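Local structure of capsid protein (Infectious hypodermal and hematopoietic necrosis virus, 3N7X) at residues W242-A254 with S305-T317. The protein forms the icosahedral shell of a shrimp densovirus, sixty copies of its beta-barrel subunit assembling into the capsid and binding calcium. Sequence-based numbering, arbitrary orientation.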
ATOM      1  N   TRP A 242      24.159   2.667 -93.941  1.00 23.09           N
ATOM      2  CA  TRP A 242      25.529   3.142 -94.097  1.00 23.22           C
ATOM      3  C   TRP A 242      26.332   1.959 -94.623  1.00 24.35           C
ATOM      4  O   TRP A 242      25.804   0.848 -94.698  1.00 24.49           O
ATOM      5  CB  TRP A 242      26.092   3.646 -92.765  1.00 22.07           C
ATOM      6  CG  TRP A 242      26.004   2.687 -91.614  1.00 21.52           C
ATOM      7  CD1 TRP A 242      26.685   1.510 -91.465  1.00 21.42           C
ATOM      8  CD2 TRP A 242      25.217   2.846 -90.424  1.00 21.45           C
ATOM      9  NE1 TRP A 242      26.374   0.931 -90.255  1.00 20.56           N
ATOM     10  CE2 TRP A 242      25.476   1.728 -89.597  1.00 20.39           C
ATOM     11  CE3 TRP A 242      24.316   3.825 -89.977  1.00 19.59           C
ATOM     12  CZ2 TRP A 242      24.869   1.563 -88.347  1.00 19.73           C
ATOM     13  CZ3 TRP A 242      23.712   3.661 -88.732  1.00 19.14           C
ATOM     14  CH2 TRP A 242      23.992   2.536 -87.932  1.00 19.78           C
ATOM     15  N   ASP A 243      27.591   2.178 -94.985  1.00 26.13           N
ATOM     16  CA  ASP A 243      28.404   1.092 -95.531  1.00 26.48           C
ATOM     17  C   ASP A 243      29.532   0.605 -94.641  1.00 25.61           C
ATOM     18  O   ASP A 243      30.037   1.335 -93.784  1.00 25.51           O
ATOM     19  CB  ASP A 243      28.971   1.493 -96.890  1.00 29.68           C
ATOM     20  CG  ASP A 243      27.886   1.859 -97.885  1.00 33.85           C
ATOM     21  OD1 ASP A 243      26.917   1.077 -98.032  1.00 36.33           O
ATOM     22  OD2 ASP A 243      28.001   2.928 -98.524  1.00 37.27           O
ATOM     23  N   LYS A 244      29.927  -0.642 -94.879  1.00 23.69           N
ATOM     24  CA  LYS A 244      30.979  -1.306 -94.121  1.00 22.65           C
ATOM     25  C   LYS A 244      32.355  -0.689 -94.322  1.00 22.50           C
ATOM     26  O   LYS A 244      32.603   0.006 -95.307  1.00 22.23           O
ATOM     27  CB  LYS A 244      31.049  -2.784 -94.516  1.00 20.74           C
ATOM     28  CG  LYS A 244      31.558  -3.015 -95.942  1.00 18.98           C
ATOM     29  CD  LYS A 244      31.594  -4.499 -96.318  1.00 19.47           C
ATOM     30  CE  LYS A 244      32.609  -5.300 -95.499  1.00 19.30           C
ATOM     31  NZ  LYS A 244      34.021  -4.891 -95.762  1.00 20.66           N
ATOM     32  N   PRO A 245      33.270  -0.931 -93.372  1.00 22.97           N
ATOM     33  CA  PRO A 245      34.637  -0.406 -93.458  1.00 23.30           C
ATOM     34  C   PRO A 245      35.356  -1.094 -94.628  1.00 24.09           C
ATOM     35  O   PRO A 245      34.923  -2.160 -95.079  1.00 22.51           O
ATOM     36  CB  PRO A 245      35.242  -0.799 -92.108  1.00 22.97           C
ATOM     37  CG  PRO A 245      34.046  -0.838 -91.188  1.00 22.15           C
ATOM     38  CD  PRO A 245      33.011  -1.517 -92.042  1.00 21.55           C
ATOM     39  N   SER A 246      36.441  -0.490 -95.111  1.00 25.63           N
ATOM     40  CA  SER A 246      37.227  -1.052 -96.215  1.00 26.31           C
ATOM     41  C   SER A 246      37.686  -2.458 -95.871  1.00 26.84           C
ATOM     42  O   SER A 246      37.511  -3.381 -96.658  1.00 26.79           O
ATOM     43  CB  SER A 246      38.483  -0.220 -96.481  1.00 27.25           C
ATOM     44  OG  SER A 246      38.183   1.146 -96.652  1.00 35.62           O
ATOM     45  N   LEU A 247      38.288  -2.605 -94.694  1.00 27.25           N
ATOM     46  CA  LEU A 247      38.798  -3.896 -94.249  1.00 29.87           C
ATOM     47  C   LEU A 247      38.103  -4.424 -93.008  1.00 29.51           C
ATOM     48  O   LEU A 247      38.748  -5.031 -92.156  1.00 31.78           O
ATOM     49  CB  LEU A 247      40.285  -3.791 -93.936  1.00 32.17           C
ATOM     50  CG  LEU A 247      41.205  -3.191 -94.989  1.00 36.81           C
ATOM     51  CD1 LEU A 247      42.629  -3.217 -94.449  1.00 37.54           C
ATOM     52  CD2 LEU A 247      41.101  -3.975 -96.292  1.00 37.38           C
ATOM     53  N   GLY A 248      36.802  -4.213 -92.890  1.00 28.15           N
ATOM     54  CA  GLY A 248      36.142  -4.694 -91.696  1.00 26.48           C
ATOM     55  C   GLY A 248      34.683  -5.043 -91.832  1.00 25.55           C
ATOM     56  O   GLY A 248      34.007  -4.641 -92.779  1.00 26.48           O
ATOM     57  N   ASN A 249      34.202  -5.794 -90.850  1.00 23.70           N
ATOM     58  CA  ASN A 249      32.823  -6.236 -90.806  1.00 23.12           C
ATOM     59  C   ASN A 249      31.867  -5.071 -90.603  1.00 23.29           C
ATOM     60  O   ASN A 249      32.187  -4.094 -89.925  1.00 23.29           O
ATOM     61  CB  ASN A 249      32.642  -7.222 -89.657  1.00 23.26           C
ATOM     62  CG  ASN A 249      33.615  -8.374 -89.724  1.00 23.62           C
ATOM     63  OD1 ASN A 249      34.097  -8.852 -88.696  1.00 23.98           O
ATOM     64  ND2 ASN A 249      33.905  -8.835 -90.935  1.00 21.45           N
ATOM     65  N   LEU A 250      30.686  -5.188 -91.194  1.00 22.23           N
ATOM     66  CA  LEU A 250      29.662  -4.173 -91.048  1.00 21.57           C
ATOM     67  C   LEU A 250      29.029  -4.343 -89.667  1.00 21.96           C
ATOM     68  O   LEU A 250      28.769  -5.462 -89.229  1.00 22.63           O
ATOM     69  CB  LEU A 250      28.591  -4.355 -92.122  1.00 21.33           C
ATOM     70  CG  LEU A 250      27.318  -3.527 -91.946  1.00 22.44           C
ATOM     71  CD1 LEU A 250      27.634  -2.043 -92.128  1.00 20.01           C
ATOM     72  CD2 LEU A 250      26.275  -3.989 -92.954  1.00 20.09           C
ATOM     73  N   VAL A 251      28.801  -3.233 -88.976  1.00 21.43           N
ATOM     74  CA  VAL A 251      28.176  -3.270 -87.662  1.00 20.90           C
ATOM     75  C   VAL A 251      26.908  -2.432 -87.768  1.00 22.77           C
ATOM     76  O   VAL A 251      26.957  -1.265 -88.153  1.00 23.09           O
ATOM     77  CB  VAL A 251      29.115  -2.696 -86.582  1.00 19.49           C
ATOM     78  CG1 VAL A 251      28.422  -2.679 -85.236  1.00 15.79           C
ATOM     79  CG2 VAL A 251      30.372  -3.538 -86.504  1.00 18.02           C
ATOM     80  N   TYR A 252      25.771  -3.034 -87.436  1.00 24.65           N
ATOM     81  CA  TYR A 252      24.489  -2.345 -87.539  1.00 27.10           C
ATOM     82  C   TYR A 252      23.405  -3.097 -86.774  1.00 27.72           C
ATOM     83  O   TYR A 252      23.602  -4.238 -86.369  1.00 27.76           O
ATOM     84  CB  TYR A 252      24.069  -2.284 -89.002  1.00 27.54           C
ATOM     85  CG  TYR A 252      23.739  -3.651 -89.554  1.00 29.36           C
ATOM     86  CD1 TYR A 252      24.725  -4.632 -89.682  1.00 30.89           C
ATOM     87  CD2 TYR A 252      22.435  -3.980 -89.918  1.00 30.50           C
ATOM     88  CE1 TYR A 252      24.418  -5.909 -90.157  1.00 31.81           C
ATOM     89  CE2 TYR A 252      22.115  -5.249 -90.398  1.00 32.03           C
ATOM     90  CZ  TYR A 252      23.110  -6.212 -90.513  1.00 33.59           C
ATOM     91  OH  TYR A 252      22.792  -7.475 -90.971  1.00 35.94           O
ATOM     92  N   PRO A 253      22.238  -2.462 -86.573  1.00 28.90           N
ATOM     93  CA  PRO A 253      21.124  -3.102 -85.857  1.00 30.16           C
ATOM     94  C   PRO A 253      20.321  -3.990 -86.823  1.00 31.37           C
ATOM     95  O   PRO A 253      19.390  -3.523 -87.479  1.00 32.84           O
ATOM     96  CB  PRO A 253      20.323  -1.910 -85.352  1.00 29.79           C
ATOM     97  CG  PRO A 253      20.503  -0.910 -86.463  1.00 28.34           C
ATOM     98  CD  PRO A 253      21.973  -1.028 -86.797  1.00 27.42           C
ATOM     99  N   ALA A 254      20.690  -5.267 -86.906  1.00 32.95           N
ATOM    100  CA  ALA A 254      20.040  -6.222 -87.814  1.00 35.01           C
ATOM    101  C   ALA A 254      18.843  -6.918 -87.190  1.00 35.74           C
ATOM    102  O   ALA A 254      17.919  -7.360 -87.873  1.00 35.34           O
ATOM    103  CB  ALA A 254      21.050  -7.276 -88.246  1.00 34.03           C
ATOM    104  N   SER A 305      48.248   5.865 -88.620  1.00 28.42           N
ATOM    105  CA  SER A 305      48.032   4.432 -88.493  1.00 27.29           C
ATOM    106  C   SER A 305      47.206   3.907 -89.670  1.00 25.99           C
ATOM    107  O   SER A 305      46.916   4.647 -90.608  1.00 25.64           O
ATOM    108  CB  SER A 305      47.330   4.145 -87.170  1.00 28.66           C
ATOM    109  OG  SER A 305      46.234   5.022 -86.989  1.00 31.64           O
ATOM    110  N   LEU A 306      46.838   2.632 -89.625  1.00 24.64           N
ATOM    111  CA  LEU A 306      46.038   2.030 -90.687  1.00 23.65           C
ATOM    112  C   LEU A 306      44.897   1.216 -90.104  1.00 23.54           C
ATOM    113  O   LEU A 306      43.942   0.872 -90.800  1.00 23.03           O
ATOM    114  CB  LEU A 306      46.901   1.117 -91.547  1.00 23.09           C
ATOM    115  CG  LEU A 306      47.979   1.805 -92.379  1.00 24.01           C
ATOM    116  CD1 LEU A 306      48.857   0.743 -93.022  1.00 21.76           C
ATOM    117  CD2 LEU A 306      47.335   2.701 -93.437  1.00 20.56           C
ATOM    118  N   GLY A 307      45.016   0.914 -88.816  1.00 23.14           N
ATOM    119  CA  GLY A 307      44.014   0.121 -88.138  1.00 23.55           C
ATOM    120  C   GLY A 307      42.584   0.590 -88.290  1.00 23.90           C
ATOM    121  O   GLY A 307      41.672  -0.234 -88.361  1.00 24.59           O
ATOM    122  N   MET A 308      42.375   1.900 -88.349  1.00 23.88           N
ATOM    123  CA  MET A 308      41.020   2.421 -88.464  1.00 24.33           C
ATOM    124  C   MET A 308      40.282   1.889 -89.692  1.00 23.37           C
ATOM    125  O   MET A 308      39.052   1.919 -89.743  1.00 25.03           O
ATOM    126  CB  MET A 308      41.023   3.959 -88.463  1.00 26.15           C
ATOM    127  CG  MET A 308      41.481   4.623 -89.753  1.00 30.05           C
ATOM    128  SD  MET A 308      43.251   4.494 -90.075  1.00 35.98           S
ATOM    129  CE  MET A 308      43.889   5.659 -88.894  1.00 33.79           C
ATOM    130  N   LEU A 309      41.022   1.389 -90.675  1.00 21.31           N
ATOM    131  CA  LEU A 309      40.393   0.852 -91.876  1.00 21.64           C
ATOM    132  C   LEU A 309      39.498  -0.342 -91.564  1.00 22.27           C
ATOM    133  O   LEU A 309      38.618  -0.693 -92.354  1.00 22.75           O
ATOM    134  CB  LEU A 309      41.453   0.425 -92.893  1.00 21.03           C
ATOM    135  CG  LEU A 309      42.276   1.545 -93.533  1.00 21.89           C
ATOM    136  CD1 LEU A 309      43.276   0.950 -94.510  1.00 17.36           C
ATOM    137  CD2 LEU A 309      41.354   2.521 -94.246  1.00 18.80           C
ATOM    138  N   GLN A 310      39.724  -0.965 -90.411  1.00 21.27           N
ATOM    139  CA  GLN A 310      38.949  -2.130 -90.008  1.00 20.73           C
ATOM    140  C   GLN A 310      37.616  -1.799 -89.356  1.00 20.20           C
ATOM    141  O   GLN A 310      36.724  -2.647 -89.311  1.00 18.97           O
ATOM    142  CB  GLN A 310      39.751  -2.997 -89.036  1.00 21.30           C
ATOM    143  CG  GLN A 310      40.917  -3.738 -89.642  1.00 21.82           C
ATOM    144  CD  GLN A 310      41.576  -4.660 -88.639  1.00 22.04           C
ATOM    145  OE1 GLN A 310      40.925  -5.529 -88.064  1.00 25.01           O
ATOM    146  NE2 GLN A 310      42.870  -4.474 -88.420  1.00 20.67           N
ATOM    147  N   TYR A 311      37.468  -0.581 -88.843  1.00 19.42           N
ATOM    148  CA  TYR A 311      36.217  -0.230 -88.180  1.00 20.17           C
ATOM    149  C   TYR A 311      35.547   1.070 -88.614  1.00 19.54           C
ATOM    150  O   TYR A 311      34.406   1.324 -88.237  1.00 20.87           O
ATOM    151  CB  TYR A 311      36.417  -0.233 -86.657  1.00 19.29           C
ATOM    152  CG  TYR A 311      37.468   0.734 -86.172  1.00 20.30           C
ATOM    153  CD1 TYR A 311      37.186   2.094 -86.038  1.00 19.92           C
ATOM    154  CD2 TYR A 311      38.758   0.296 -85.870  1.00 19.82           C
ATOM    155  CE1 TYR A 311      38.163   2.996 -85.615  1.00 19.76           C
ATOM    156  CE2 TYR A 311      39.744   1.187 -85.448  1.00 20.60           C
ATOM    157  CZ  TYR A 311      39.440   2.537 -85.322  1.00 20.55           C
ATOM    158  OH  TYR A 311      40.411   3.423 -84.904  1.00 18.81           O
ATOM    159  N   LEU A 312      36.233   1.900 -89.390  1.00 19.03           N
ATOM    160  CA  LEU A 312      35.601   3.136 -89.844  1.00 20.21           C
ATOM    161  C   LEU A 312      34.568   2.825 -90.916  1.00 20.30           C
ATOM    162  O   LEU A 312      34.900   2.329 -91.991  1.00 19.72           O
ATOM    163  CB  LEU A 312      36.623   4.120 -90.416  1.00 20.50           C
ATOM    164  CG  LEU A 312      37.478   4.905 -89.422  1.00 23.86           C
ATOM    165  CD1 LEU A 312      38.206   6.015 -90.172  1.00 23.86           C
ATOM    166  CD2 LEU A 312      36.600   5.506 -88.332  1.00 22.71           C
ATOM    167  N   HIS A 313      33.310   3.105 -90.614  1.00 20.52           N
ATOM    168  CA  HIS A 313      32.244   2.865 -91.571  1.00 20.91           C
ATOM    169  C   HIS A 313      32.101   4.070 -92.490  1.00 20.98           C
ATOM    170  O   HIS A 313      32.628   5.146 -92.211  1.00 21.17           O
ATOM    171  CB  HIS A 313      30.924   2.612 -90.839  1.00 20.86           C
ATOM    172  CG  HIS A 313      30.828   1.254 -90.219  1.00 21.80           C
ATOM    173  ND1 HIS A 313      31.736   0.794 -89.288  1.00 20.96           N
ATOM    174  CD2 HIS A 313      29.931   0.254 -90.398  1.00 21.33           C
ATOM    175  CE1 HIS A 313      31.401  -0.431 -88.922  1.00 22.93           C
ATOM    176  NE2 HIS A 313      30.310  -0.782 -89.580  1.00 22.31           N
ATOM    177  N   ALA A 314      31.395   3.881 -93.596  1.00 21.29           N
ATOM    178  CA  ALA A 314      31.171   4.968 -94.536  1.00 20.60           C
ATOM    179  C   ALA A 314      29.720   5.402 -94.381  1.00 20.42           C
ATOM    180  O   ALA A 314      28.800   4.582 -94.441  1.00 19.67           O
ATOM    181  CB  ALA A 314      31.436   4.503 -95.959  1.00 17.51           C
ATOM    182  N   PRO A 315      29.498   6.700 -94.162  1.00 20.82           N
ATOM    183  CA  PRO A 315      28.136   7.208 -93.999  1.00 21.11           C
ATOM    184  C   PRO A 315      27.328   7.137 -95.285  1.00 22.02           C
ATOM    185  O   PRO A 315      27.879   7.067 -96.384  1.00 22.86           O
ATOM    186  CB  PRO A 315      28.362   8.647 -93.550  1.00 21.91           C
ATOM    187  CG  PRO A 315      29.627   9.021 -94.271  1.00 20.68           C
ATOM    188  CD  PRO A 315      30.485   7.789 -94.049  1.00 20.67           C
ATOM    189  N   CYS A 316      26.013   7.153 -95.133  1.00 22.45           N
ATOM    190  CA  CYS A 316      25.115   7.125 -96.270  1.00 22.28           C
ATOM    191  C   CYS A 316      25.137   8.519 -96.900  1.00 22.77           C
ATOM    192  O   CYS A 316      25.268   9.525 -96.194  1.00 23.02           O
ATOM    193  CB  CYS A 316      23.700   6.795 -95.790  1.00 22.54           C
ATOM    194  SG  CYS A 316      22.478   6.552 -97.098  1.00 23.59           S
ATOM    195  N   THR A 317      25.024   8.581 -98.223  1.00 22.64           N
ATOM    196  CA  THR A 317      25.002   9.865 -98.923  1.00 23.25           C
ATOM    197  C   THR A 317      23.874   9.897 -99.952  1.00 23.86           C
ATOM    198  O   THR A 317      23.387   8.851-100.395  1.00 23.70           O
ATOM    199  CB  THR A 317      26.340  10.153 -99.651  1.00 22.74           C
ATOM    200  OG1 THR A 317      26.597   9.122-100.610  1.00 24.37           O
ATOM    201  CG2 THR A 317      27.490  10.215 -98.656  1.00 19.93           C
TER
HETATM  202  O   HOH W   1      37.188   1.725 -93.475  1.00 31.26           O
HETATM  203  O   HOH W   2      34.265  -3.292 -88.322  1.00 18.74           O
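Pro245 sets its CG-CD edge over one face of the His313 imidazole, CD 3.6 Å from the ring centroid and only 8° off the normal, a CH-pi contact. At the ring's edge, close to its plane, sit the backbone N of Val251 and the CD1 methyl of Leu250. Trp242 comes in obliquely: its five-membered ring stands nearly perpendicular to the imidazole, planes at 86°, with NE1 3.6 Å from His313 CD2. Both ring nitrogens of His313 are engaged in the ring plane. His313 NE2 accepts from Val251 N at 2.9 Å, while its ND1 donates to Tyr311 O, fixing the rotation of the ring. With CG beside its own backbone N (chi1 -75°), the histidine reaches across to the 242-254 loop. The indole NE1 of Trp242 donates to Val251 O, closing that segment back on itself.

Next to the rings, Asp243 and Ala314 form a single antiparallel bridge of the hydrogen-bonded type, Asp243 N to Ala314 O at 2.7 Å and Ala314 N to Asp243 O. This joins two loops of the viral beta-barrel subunit, at its border with a neighbouring subunit, one leading into strand 264-268, the other following strand 281-296; the short, weakly bonded strand 312-313 also pairs in parallel with strand 220-221.

Further along, the type I turn from Pro245 to Gly248 sits against Leu309 and Gln310, at the end of the helically coiled 307-310. Leu247 N donates to Leu309 O at 3.0 Å from above the carbonyl plane, and their side chains meet at a slant, Leu247 CD1 4.1 Å from Leu309 CB. One water accepts from Ser246 N and donates to Leu309 O and Leu312 O; a second donates to Asn249 O and Gln310 O. The Gln310 side chain passes Leu247 O with CG and ends on a neighbouring subunit, where NE2 donates to Ile325 O and OE1 takes backbone N-H groups from Gln239 and His327.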